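Local structure of N-terminal acetyltransferase B complex subunit MDM20 (Candida albicans, 5K04) at residues A[148-153]-A[173-178]; A[184-189]-A[488-493]; A[350-355]-A[377-382]. The protein probably serves as the non-catalytic auxiliary subunit of the NatB N-terminal acetyltransferase complex, wrapping around the catalytic subunit NAT3. All blocks are in the same frame, centred on the assembly; numbering follows the deposited sequence.

Interaction 1: A[148-153]-A[173-178]; sequences WYAFSF and KKLMEG
Tyr-149 O, the backbone oxygen of a residue whose ring packs against Leu-175, is approached by two donors of its own helix: the Ser-152 hydroxyl, modelled too close for its length to be trusted, and, weakly, Phe-153 N. The contact illustrates the antiparallel helical hairpin from which TPR-like superhelices are built. Segments 148-153 and 173-177, on helices 143-157 and 162-177, run nearly antiparallel (151°), their local axes 8.9 Å apart, and no hydrogen bond crosses between the two segments. One branch of Leu-175 does most of the work. Its CD1 comes within 3.6 Å of Tyr-149 CD2 and 3.8 Å of Phe-153 CE2, the leucine crossing both aromatic side chains at about a right angle. The two rings also meet one another, Phe-153 CE2 standing 3.5 Å above the plane of the Tyr-149 ring and offset toward its rim. Tyr-149 CG is anti to the backbone N (chi1 -170°), beside the carbonyl carbon. The Tyr-149 side chain also touches Asn-130 and Met-134 of helix 126-138. Ala-150 points at the second helix, its CB 4.0 Å from Leu-175 CB. Met-176, its chain bent at both chi2 and chi3, lays its thioether on the same methyl, with SD 3.6 Å from Ala-150 CB.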
loop_
_atom_site.group_PDB
_atom_site.type_symbol
_atom_site.label_atom_id
_atom_site.label_comp_id
_atom_site.label_asym_id
_atom_site.label_seq_id
_atom_site.Cartn_x
_atom_site.Cartn_y
_atom_site.Cartn_z
ATOM N N TRP A 148 -10.897 21.785 -14.109
ATOM C CA TRP A 148 -10.870 21.516 -12.672
ATOM C C TRP A 148 -12.279 21.423 -12.106
ATOM O O TRP A 148 -12.668 20.424 -11.485
ATOM C CB TRP A 148 -10.104 22.631 -11.952
ATOM C CG TRP A 148 -8.615 22.605 -12.170
ATOM C CD1 TRP A 148 -7.922 21.793 -13.020
ATOM C CD2 TRP A 148 -7.629 23.416 -11.496
ATOM N NE1 TRP A 148 -6.563 22.050 -12.924
ATOM C CE2 TRP A 148 -6.358 23.034 -11.993
ATOM C CE3 TRP A 148 -7.700 24.419 -10.522
ATOM C CZ2 TRP A 148 -5.171 23.635 -11.564
ATOM C CZ3 TRP A 148 -6.517 25.019 -10.088
ATOM C CH2 TRP A 148 -5.271 24.623 -10.614
ATOM N N TYR A 149 -13.052 22.484 -12.329
ATOM C CA TYR A 149 -14.408 22.580 -11.810
ATOM C C TYR A 149 -15.256 21.407 -12.292
ATOM O O TYR A 149 -15.935 20.755 -11.494
ATOM C CB TYR A 149 -14.977 23.925 -12.253
ATOM C CG TYR A 149 -16.275 24.326 -11.627
ATOM C CD1 TYR A 149 -16.618 23.890 -10.348
ATOM C CD2 TYR A 149 -17.167 25.155 -12.312
ATOM C CE1 TYR A 149 -17.817 24.268 -9.758
ATOM C CE2 TYR A 149 -18.381 25.546 -11.725
ATOM C CZ TYR A 149 -18.697 25.100 -10.444
ATOM O OH TYR A 149 -19.884 25.465 -9.850
ATOM N N ALA A 150 -15.174 21.098 -13.594
ATOM C CA ALA A 150 -15.915 19.983 -14.185
ATOM C C ALA A 150 -15.478 18.651 -13.596
ATOM O O ALA A 150 -16.309 17.805 -13.231
ATOM C CB ALA A 150 -15.705 19.972 -15.702
ATOM N N PHE A 151 -14.169 18.438 -13.526
ATOM C CA PHE A 151 -13.655 17.205 -12.944
ATOM C C PHE A 151 -14.092 17.057 -11.489
ATOM O O PHE A 151 -14.377 15.942 -11.033
ATOM C CB PHE A 151 -12.126 17.180 -13.074
ATOM C CG PHE A 151 -11.503 15.896 -12.610
ATOM C CD1 PHE A 151 -11.704 14.716 -13.311
ATOM C CD2 PHE A 151 -10.716 15.874 -11.470
ATOM C CE1 PHE A 151 -11.124 13.532 -12.873
ATOM C CE2 PHE A 151 -10.132 14.705 -11.037
ATOM C CZ PHE A 151 -10.338 13.528 -11.736
ATOM N N SER A 152 -14.193 18.178 -10.764
ATOM C CA SER A 152 -14.591 18.137 -9.362
ATOM C C SER A 152 -16.027 17.655 -9.200
ATOM O O SER A 152 -16.379 17.160 -8.124
ATOM C CB SER A 152 -14.411 19.518 -8.719
ATOM O OG SER A 152 -15.357 20.460 -9.206
ATOM N N PHE A 153 -16.859 17.786 -10.243
ATOM C CA PHE A 153 -18.226 17.268 -10.171
ATOM C C PHE A 153 -18.247 15.753 -10.255
ATOM O O PHE A 153 -19.072 15.100 -9.605
ATOM C CB PHE A 153 -19.083 17.860 -11.283
ATOM C CG PHE A 153 -19.595 19.225 -10.979
ATOM C CD1 PHE A 153 -20.567 19.410 -10.011
ATOM C CD2 PHE A 153 -19.082 20.335 -11.635
ATOM C CE1 PHE A 153 -21.036 20.691 -9.696
ATOM C CE2 PHE A 153 -19.542 21.613 -11.341
ATOM C CZ PHE A 153 -20.525 21.795 -10.367
ATOM N N LYS A 173 -21.173 18.100 -17.439
ATOM C CA LYS A 173 -21.338 17.903 -18.872
ATOM C C LYS A 173 -21.362 19.234 -19.605
ATOM O O LYS A 173 -20.697 19.410 -20.631
ATOM C CB LYS A 173 -22.632 17.121 -19.138
ATOM C CG LYS A 173 -22.822 16.722 -20.583
ATOM C CD LYS A 173 -24.277 16.465 -20.928
ATOM C CE LYS A 173 -24.680 15.026 -20.717
ATOM N NZ LYS A 173 -26.039 14.780 -21.287
ATOM N N LYS A 174 -22.113 20.192 -19.073
ATOM C CA LYS A 174 -22.286 21.480 -19.737
ATOM C C LYS A 174 -21.004 22.309 -19.699
ATOM O O LYS A 174 -20.702 23.030 -20.653
ATOM C CB LYS A 174 -23.459 22.212 -19.077
ATOM C CG LYS A 174 -23.582 23.685 -19.378
ATOM C CD LYS A 174 -24.683 24.291 -18.515
ATOM C CE LYS A 174 -24.491 23.940 -17.036
ATOM N NZ LYS A 174 -25.658 24.336 -16.182
ATOM N N LEU A 175 -20.244 22.223 -18.608
ATOM C CA LEU A 175 -18.938 22.879 -18.550
ATOM C C LEU A 175 -17.999 22.337 -19.615
ATOM O O LEU A 175 -17.266 23.098 -20.256
ATOM C CB LEU A 175 -18.308 22.675 -17.173
ATOM C CG LEU A 175 -18.891 23.487 -16.033
ATOM C CD1 LEU A 175 -18.476 22.885 -14.724
ATOM C CD2 LEU A 175 -18.427 24.932 -16.155
ATOM N N MET A 176 -17.992 21.009 -19.796
ATOM C CA MET A 176 -17.121 20.388 -20.790
ATOM C C MET A 176 -17.582 20.713 -22.207
ATOM O O MET A 176 -16.761 21.015 -23.079
ATOM C CB MET A 176 -17.045 18.866 -20.559
ATOM C CG MET A 176 -16.232 18.463 -19.266
ATOM S SD MET A 176 -14.678 19.277 -19.099
ATOM C CE MET A 176 -14.048 18.740 -20.656
ATOM N N GLU A 177 -18.898 20.679 -22.449
ATOM C CA GLU A 177 -19.411 21.058 -23.760
ATOM C C GLU A 177 -18.976 22.474 -24.123
ATOM O O GLU A 177 -18.669 22.745 -25.289
ATOM C CB GLU A 177 -20.940 20.878 -23.794
ATOM C CG GLU A 177 -21.356 19.364 -23.801
ATOM C CD GLU A 177 -22.847 19.061 -23.538
ATOM O OE1 GLU A 177 -23.628 19.982 -23.193
ATOM O OE2 GLU A 177 -23.229 17.869 -23.683
ATOM N N GLY A 178 -18.854 23.365 -23.128
ATOM C CA GLY A 178 -18.383 24.730 -23.358
ATOM C C GLY A 178 -16.946 24.835 -23.863
ATOM O O GLY A 178 -16.561 25.897 -24.364
#

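Interaction 2: A[184-189]-A[488-493]; sequences NTQEIY and VFNKLE
Gln-186 and Phe-489 mark the point where the two backbones come closest, with their CA atoms 6.0 Å apart. Helices 185-192 and 489-503 meet near their amino-terminal ends; the local axes pass 9.7 Å from each other and their directions differ by 56°. Asn-184 is the N-cap of the first helix, its OD1 accepting from Glu-187 N and, weakly, from Gln-186 N. Across the contact, Gln-186 OE1 takes the backbone N-H of Asn-490 at 2.7 Å from Asn-490 N, a nearly straight bond (164°) directed in the carbonyl plane onto a lone pair. The glutamine chain bends at chi2, and its end comes nearer to 488-493 than the direction of its CB suggests; the amide lies across that of Asn-490 with the planes 64° apart. Its nitrogen is less comfortably placed: Gln-186 NE2 and Asn-490 ND2, both donors, sit 3.1 Å from each other. This contact joins parts of the all-helical, probably TPR-like chain about 300 residues apart in sequence, where the catalytic subunit NAT3 also packs. Gln-8 of the NAT3 subunit donates through NE2 to Asn-490 O, and Pro-40 of NAT3 packs on Gln-186. Tyr-189 meets Asn-490 and Phe-489. Asn-490 OD1 stands 3.4 Å above the plane of the Tyr-189 ring, offset toward the rim, while Asn-490 CA makes a CH-pi contact over the ring face. Tyr-189 CE2 lies 3.4 Å from Phe-489 O. A water in the plane of the tyrosine ring, at its edge, sits close to the phenol oxygen and donates to Glu-493 OE1 at 2.8 Å from the water oxygen; the same carboxylate oxygen is bonded to His-154 NE2.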
loop_
_atom_site.group_PDB
_atom_site.type_symbol
_atom_site.label_atom_id
_atom_site.label_comp_id
_atom_site.label_asym_id
_atom_site.label_seq_id
_atom_site.Cartn_x
_atom_site.Cartn_y
_atom_site.Cartn_z
ATOM N N ASN A 184 -7.257 17.535 -26.455
ATOM C CA ASN A 184 -6.461 16.375 -26.092
ATOM C C ASN A 184 -7.361 15.321 -25.462
ATOM O O ASN A 184 -8.545 15.549 -25.199
ATOM C CB ASN A 184 -5.319 16.750 -25.149
ATOM C CG ASN A 184 -5.819 17.310 -23.846
ATOM O OD1 ASN A 184 -6.470 16.610 -23.058
ATOM N ND2 ASN A 184 -5.496 18.582 -23.591
ATOM N N THR A 185 -6.760 14.158 -25.203
ATOM C CA THR A 185 -7.497 12.995 -24.726
ATOM C C THR A 185 -7.871 13.100 -23.250
ATOM O O THR A 185 -8.784 12.394 -22.805
ATOM C CB THR A 185 -6.668 11.729 -25.002
ATOM O OG1 THR A 185 -7.331 10.605 -24.429
ATOM C CG2 THR A 185 -5.313 11.821 -24.365
ATOM N N GLN A 186 -7.206 13.988 -22.495
ATOM C CA GLN A 186 -7.585 14.242 -21.105
ATOM C C GLN A 186 -8.920 14.972 -21.017
ATOM O O GLN A 186 -9.774 14.632 -20.185
ATOM C CB GLN A 186 -6.495 15.052 -20.399
ATOM C CG GLN A 186 -5.166 14.337 -20.276
ATOM C CD GLN A 186 -5.178 13.195 -19.269
ATOM O OE1 GLN A 186 -6.170 12.944 -18.579
ATOM N NE2 GLN A 186 -4.053 12.503 -19.170
ATOM N N GLU A 187 -9.098 16.008 -21.845
ATOM C CA GLU A 187 -10.363 16.737 -21.851
ATOM C C GLU A 187 -11.504 15.819 -22.279
ATOM O O GLU A 187 -12.575 15.816 -21.664
ATOM C CB GLU A 187 -10.271 17.961 -22.775
ATOM C CG GLU A 187 -9.097 18.866 -22.496
ATOM C CD GLU A 187 -9.048 20.073 -23.411
ATOM O OE1 GLU A 187 -9.796 20.090 -24.411
ATOM O OE2 GLU A 187 -8.252 21.007 -23.128
ATOM N N ILE A 188 -11.282 15.026 -23.329
ATOM C CA ILE A 188 -12.292 14.071 -23.774
ATOM C C ILE A 188 -12.626 13.094 -22.653
ATOM O O ILE A 188 -13.801 12.803 -22.395
ATOM C CB ILE A 188 -11.806 13.350 -25.047
ATOM C CG1 ILE A 188 -11.676 14.346 -26.212
ATOM C CG2 ILE A 188 -12.738 12.211 -25.404
ATOM C CD1 ILE A 188 -11.073 13.757 -27.489
ATOM N N TYR A 189 -11.600 12.601 -21.948
ATOM C CA TYR A 189 -11.838 11.724 -20.804
ATOM C C TYR A 189 -12.803 12.370 -19.804
ATOM O O TYR A 189 -13.800 11.756 -19.406
ATOM C CB TYR A 189 -10.502 11.364 -20.141
ATOM C CG TYR A 189 -10.636 10.666 -18.792
ATOM C CD1 TYR A 189 -10.891 9.290 -18.710
ATOM C CD2 TYR A 189 -10.501 11.385 -17.597
ATOM C CE1 TYR A 189 -11.033 8.650 -17.466
ATOM C CE2 TYR A 189 -10.614 10.752 -16.351
ATOM C CZ TYR A 189 -10.891 9.391 -16.296
ATOM O OH TYR A 189 -11.011 8.777 -15.087
ATOM N N VAL A 488 -3.906 16.210 -16.020
ATOM C CA VAL A 488 -3.768 14.760 -16.099
ATOM C C VAL A 488 -4.915 14.103 -15.351
ATOM O O VAL A 488 -4.710 13.337 -14.400
ATOM C CB VAL A 488 -2.402 14.311 -15.560
ATOM C CG1 VAL A 488 -2.002 12.998 -16.200
ATOM C CG2 VAL A 488 -1.355 15.382 -15.848
ATOM N N PHE A 489 -6.134 14.380 -15.815
ATOM C CA PHE A 489 -7.338 13.896 -15.144
ATOM C C PHE A 489 -7.462 12.372 -15.215
ATOM O O PHE A 489 -8.065 11.761 -14.322
ATOM C CB PHE A 489 -8.543 14.610 -15.755
ATOM C CG PHE A 489 -8.408 16.115 -15.739
ATOM C CD1 PHE A 489 -8.587 16.819 -14.566
ATOM C CD2 PHE A 489 -8.061 16.810 -16.879
ATOM C CE1 PHE A 489 -8.434 18.180 -14.534
ATOM C CE2 PHE A 489 -7.915 18.162 -16.859
ATOM C CZ PHE A 489 -8.098 18.854 -15.684
ATOM N N ASN A 490 -6.889 11.753 -16.266
ATOM C CA ASN A 490 -6.646 10.310 -16.417
ATOM C C ASN A 490 -6.138 9.609 -15.161
ATOM O O ASN A 490 -6.371 8.410 -14.978
ATOM C CB ASN A 490 -5.594 10.059 -17.521
ATOM C CG ASN A 490 -6.225 9.745 -18.823
ATOM O OD1 ASN A 490 -7.395 9.378 -18.867
ATOM N ND2 ASN A 490 -5.475 9.872 -19.901
ATOM N N LYS A 491 -5.381 10.335 -14.335
ATOM C CA LYS A 491 -4.625 9.762 -13.236
ATOM C C LYS A 491 -4.926 10.413 -11.905
ATOM O O LYS A 491 -4.476 9.901 -10.871
ATOM C CB LYS A 491 -3.118 9.897 -13.504
ATOM C CG LYS A 491 -2.662 9.449 -14.889
ATOM C CD LYS A 491 -2.868 7.935 -15.095
ATOM C CE LYS A 491 -2.154 7.441 -16.376
ATOM N NZ LYS A 491 -2.561 6.050 -16.742
ATOM N N LEU A 492 -5.651 11.538 -11.910
ATOM C CA LEU A 492 -5.798 12.366 -10.718
ATOM C C LEU A 492 -6.521 11.625 -9.606
ATOM O O LEU A 492 -6.074 11.626 -8.451
ATOM C CB LEU A 492 -6.551 13.646 -11.073
ATOM C CG LEU A 492 -5.654 14.871 -11.181
ATOM C CD1 LEU A 492 -6.474 16.124 -11.466
ATOM C CD2 LEU A 492 -4.801 15.017 -9.894
ATOM N N GLU A 493 -7.661 11.007 -9.940
ATOM C CA GLU A 493 -8.437 10.273 -8.941
ATOM C C GLU A 493 -7.576 9.250 -8.212
ATOM O O GLU A 493 -7.733 9.046 -7.005
ATOM C CB GLU A 493 -9.632 9.594 -9.611
ATOM C CG GLU A 493 -10.631 9.030 -8.639
ATOM C CD GLU A 493 -12.031 8.835 -9.240
ATOM O OE1 GLU A 493 -12.200 8.920 -10.483
ATOM O OE2 GLU A 493 -12.969 8.598 -8.450
HETATM O O HOH W 1 -11.281 9.872 -12.944
#

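Interaction 3: A[350-355]-A[377-382]; sequences TDNWDV and LRTIVS
Thr-379 and the carbonyl of Thr-350 form the polar centre of this contact, which joins the approach to one helix to the side of another. The Thr-379 hydroxyl donates to Thr-350 O, although the modelled separation is too short to be taken literally. Chi1 of -60° sets OG1 beside its own backbone N, and there Leu-375 O, one helical turn earlier, is a second acceptor for the same hydroxyl; one proton cannot serve both fully. As an acceptor, Thr-379 OG1 receives a weak bond from Asn-352 ND2 (3.4 Å, 131°). The stronger partners of this amide lie outside the two segments: Gln-349 O takes ND2, and Arg-344 NH1 donates to OD1. Asn-352 occupies the N-cap position of helix 353-358, yet its side chain makes no capping bond. Ser-382 turns its hydroxyl back on its own helix, with OG 2.9 Å from Arg-378 O, an oxygen that also takes Ser-382 N from the opposite face of its plane.

A weaker polar component is a CH...O contact, Thr-379 CA lying 3.3 Å from Thr-350 O. The carbonyl is thus met by both the backbone and the side chain of one residue.

Van der Waals contacts follow: the Thr-350 CG2 methyl comes within 3.3 Å of Ser-382 OG. Trp-353 lies across Thr-379, its NE1 3.5 Å from the CG2 methyl, and CH2 of the same indole reaches Ile-380 CG1 at 4.2 Å. Pro-723 and Ile-724 also pack on Trp-353, bringing in a loop near the carboxyl terminus. A loop-to-helix junction laid against the next helix, 372-383, is consistent with the helical solenoid of a TPR-like auxiliary subunit.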
loop_
_atom_site.group_PDB
_atom_site.type_symbol
_atom_site.label_atom_id
_atom_site.label_comp_id
_atom_site.label_asym_id
_atom_site.label_seq_id
_atom_site.Cartn_x
_atom_site.Cartn_y
_atom_site.Cartn_z
ATOM N N THR A 350 0.568 -32.710 -3.325
ATOM C CA THR A 350 1.296 -31.971 -2.304
ATOM C C THR A 350 2.558 -32.673 -1.825
ATOM O O THR A 350 3.327 -32.066 -1.073
ATOM C CB THR A 350 0.396 -31.717 -1.091
ATOM O OG1 THR A 350 -0.175 -32.961 -0.676
ATOM C CG2 THR A 350 -0.696 -30.711 -1.442
ATOM N N ASP A 351 2.789 -33.922 -2.225
ATOM C CA ASP A 351 3.995 -34.661 -1.836
ATOM C C ASP A 351 4.984 -34.592 -2.997
ATOM O O ASP A 351 4.915 -35.387 -3.940
ATOM C CB ASP A 351 3.665 -36.102 -1.459
ATOM C CG ASP A 351 2.963 -36.206 -0.115
ATOM O OD1 ASP A 351 2.892 -35.188 0.612
ATOM O OD2 ASP A 351 2.476 -37.307 0.209
ATOM N N ASN A 352 5.916 -33.639 -2.917
ATOM C CA ASN A 352 6.738 -33.272 -4.063
ATOM C C ASN A 352 8.240 -33.262 -3.776
ATOM O O ASN A 352 9.009 -32.738 -4.589
ATOM C CB ASN A 352 6.292 -31.902 -4.591
ATOM C CG ASN A 352 4.842 -31.907 -5.083
ATOM O OD1 ASN A 352 4.455 -32.747 -5.902
ATOM N ND2 ASN A 352 4.038 -30.965 -4.581
ATOM N N TRP A 353 8.683 -33.832 -2.651
ATOM C CA TRP A 353 10.116 -33.917 -2.383
ATOM C C TRP A 353 10.840 -34.745 -3.434
ATOM O O TRP A 353 12.022 -34.505 -3.705
ATOM C CB TRP A 353 10.366 -34.496 -0.989
ATOM C CG TRP A 353 9.825 -33.615 0.089
ATOM C CD1 TRP A 353 8.836 -33.923 0.983
ATOM C CD2 TRP A 353 10.217 -32.264 0.371
ATOM N NE1 TRP A 353 8.592 -32.846 1.800
ATOM C CE2 TRP A 353 9.425 -31.816 1.451
ATOM C CE3 TRP A 353 11.161 -31.394 -0.176
ATOM C CZ2 TRP A 353 9.553 -30.537 2.001
ATOM C CZ3 TRP A 353 11.286 -30.118 0.373
ATOM C CH2 TRP A 353 10.483 -29.704 1.451
ATOM N N ASP A 354 10.150 -35.712 -4.042
ATOM C CA ASP A 354 10.790 -36.521 -5.075
ATOM C C ASP A 354 11.248 -35.649 -6.239
ATOM O O ASP A 354 12.330 -35.862 -6.797
ATOM C CB ASP A 354 9.838 -37.626 -5.553
ATOM C CG ASP A 354 8.517 -37.079 -6.092
ATOM O OD1 ASP A 354 7.986 -36.093 -5.532
ATOM O OD2 ASP A 354 8.014 -37.635 -7.084
ATOM N N VAL A 355 10.453 -34.636 -6.598
ATOM C CA VAL A 355 10.841 -33.751 -7.693
ATOM C C VAL A 355 11.930 -32.798 -7.233
ATOM O O VAL A 355 12.891 -32.529 -7.969
ATOM C CB VAL A 355 9.618 -32.987 -8.227
ATOM C CG1 VAL A 355 10.028 -32.063 -9.366
ATOM C CG2 VAL A 355 8.549 -33.950 -8.684
ATOM N N LEU A 377 7.048 -25.290 -1.665
ATOM C CA LEU A 377 6.270 -24.392 -0.812
ATOM C C LEU A 377 4.862 -24.939 -0.587
ATOM O O LEU A 377 4.375 -24.986 0.548
ATOM C CB LEU A 377 6.231 -22.988 -1.417
ATOM C CG LEU A 377 5.463 -21.923 -0.616
ATOM C CD1 LEU A 377 6.080 -21.706 0.763
ATOM C CD2 LEU A 377 5.403 -20.625 -1.383
ATOM N N ARG A 378 4.214 -25.410 -1.655
ATOM C CA ARG A 378 2.929 -26.087 -1.510
ATOM C C ARG A 378 3.026 -27.266 -0.540
ATOM O O ARG A 378 2.156 -27.458 0.314
ATOM C CB ARG A 378 2.432 -26.556 -2.886
ATOM C CG ARG A 378 1.777 -25.466 -3.738
ATOM C CD ARG A 378 1.545 -25.936 -5.167
ATOM N NE ARG A 378 0.806 -24.961 -5.977
ATOM C CZ ARG A 378 -0.447 -25.123 -6.417
ATOM N NH1 ARG A 378 -1.127 -26.228 -6.130
ATOM N NH2 ARG A 378 -1.025 -24.176 -7.151
ATOM N N THR A 379 4.079 -28.075 -0.663
ATOM C CA THR A 379 4.252 -29.161 0.292
ATOM C C THR A 379 4.426 -28.614 1.701
ATOM O O THR A 379 3.814 -29.113 2.649
ATOM C CB THR A 379 5.441 -30.040 -0.108
ATOM O OG1 THR A 379 5.205 -30.600 -1.403
ATOM C CG2 THR A 379 5.606 -31.186 0.886
ATOM N N ILE A 380 5.226 -27.557 1.855
ATOM C CA ILE A 380 5.464 -27.029 3.192
ATOM C C ILE A 380 4.182 -26.436 3.761
ATOM O O ILE A 380 3.822 -26.697 4.916
ATOM C CB ILE A 380 6.618 -26.010 3.166
ATOM C CG1 ILE A 380 7.952 -26.747 3.038
ATOM C CG2 ILE A 380 6.616 -25.164 4.414
ATOM C CD1 ILE A 380 9.155 -25.831 2.804
ATOM N N VAL A 381 3.447 -25.674 2.945
ATOM C CA VAL A 381 2.245 -25.013 3.447
ATOM C C VAL A 381 1.200 -26.043 3.862
ATOM O O VAL A 381 0.558 -25.909 4.913
ATOM C CB VAL A 381 1.698 -24.029 2.397
ATOM C CG1 VAL A 381 0.393 -23.454 2.869
ATOM C CG2 VAL A 381 2.703 -22.920 2.150
ATOM N N SER A 382 1.038 -27.101 3.061
ATOM C CA SER A 382 0.085 -28.160 3.385
ATOM C C SER A 382 0.453 -28.884 4.668
ATOM O O SER A 382 -0.424 -29.441 5.339
ATOM C CB SER A 382 0.003 -29.169 2.238
ATOM O OG SER A 382 -0.477 -28.545 1.071
#

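Interactions 1 and 2 touch: their centres are 12 Å apart, and Met-176 CE meets Glu-187 O at 3.4 Å while Phe-151 CG meets Phe-489 CD1 at 3.6 Å. Helix 185-192 of interaction 2 follows helix 162-177 of interaction 1 in the chain, which brings the hairpin of the one beside the long-range junction of the other. Of the three contacts, interaction 2 alone touches the catalytic subunit NAT3. Interaction 3 is nested in the loop that interaction 2 closes, yet its centre lies about 48 Å from that of interaction 2 and about 58 Å from that of interaction 1, on the far side of the chain's centre from interaction 1.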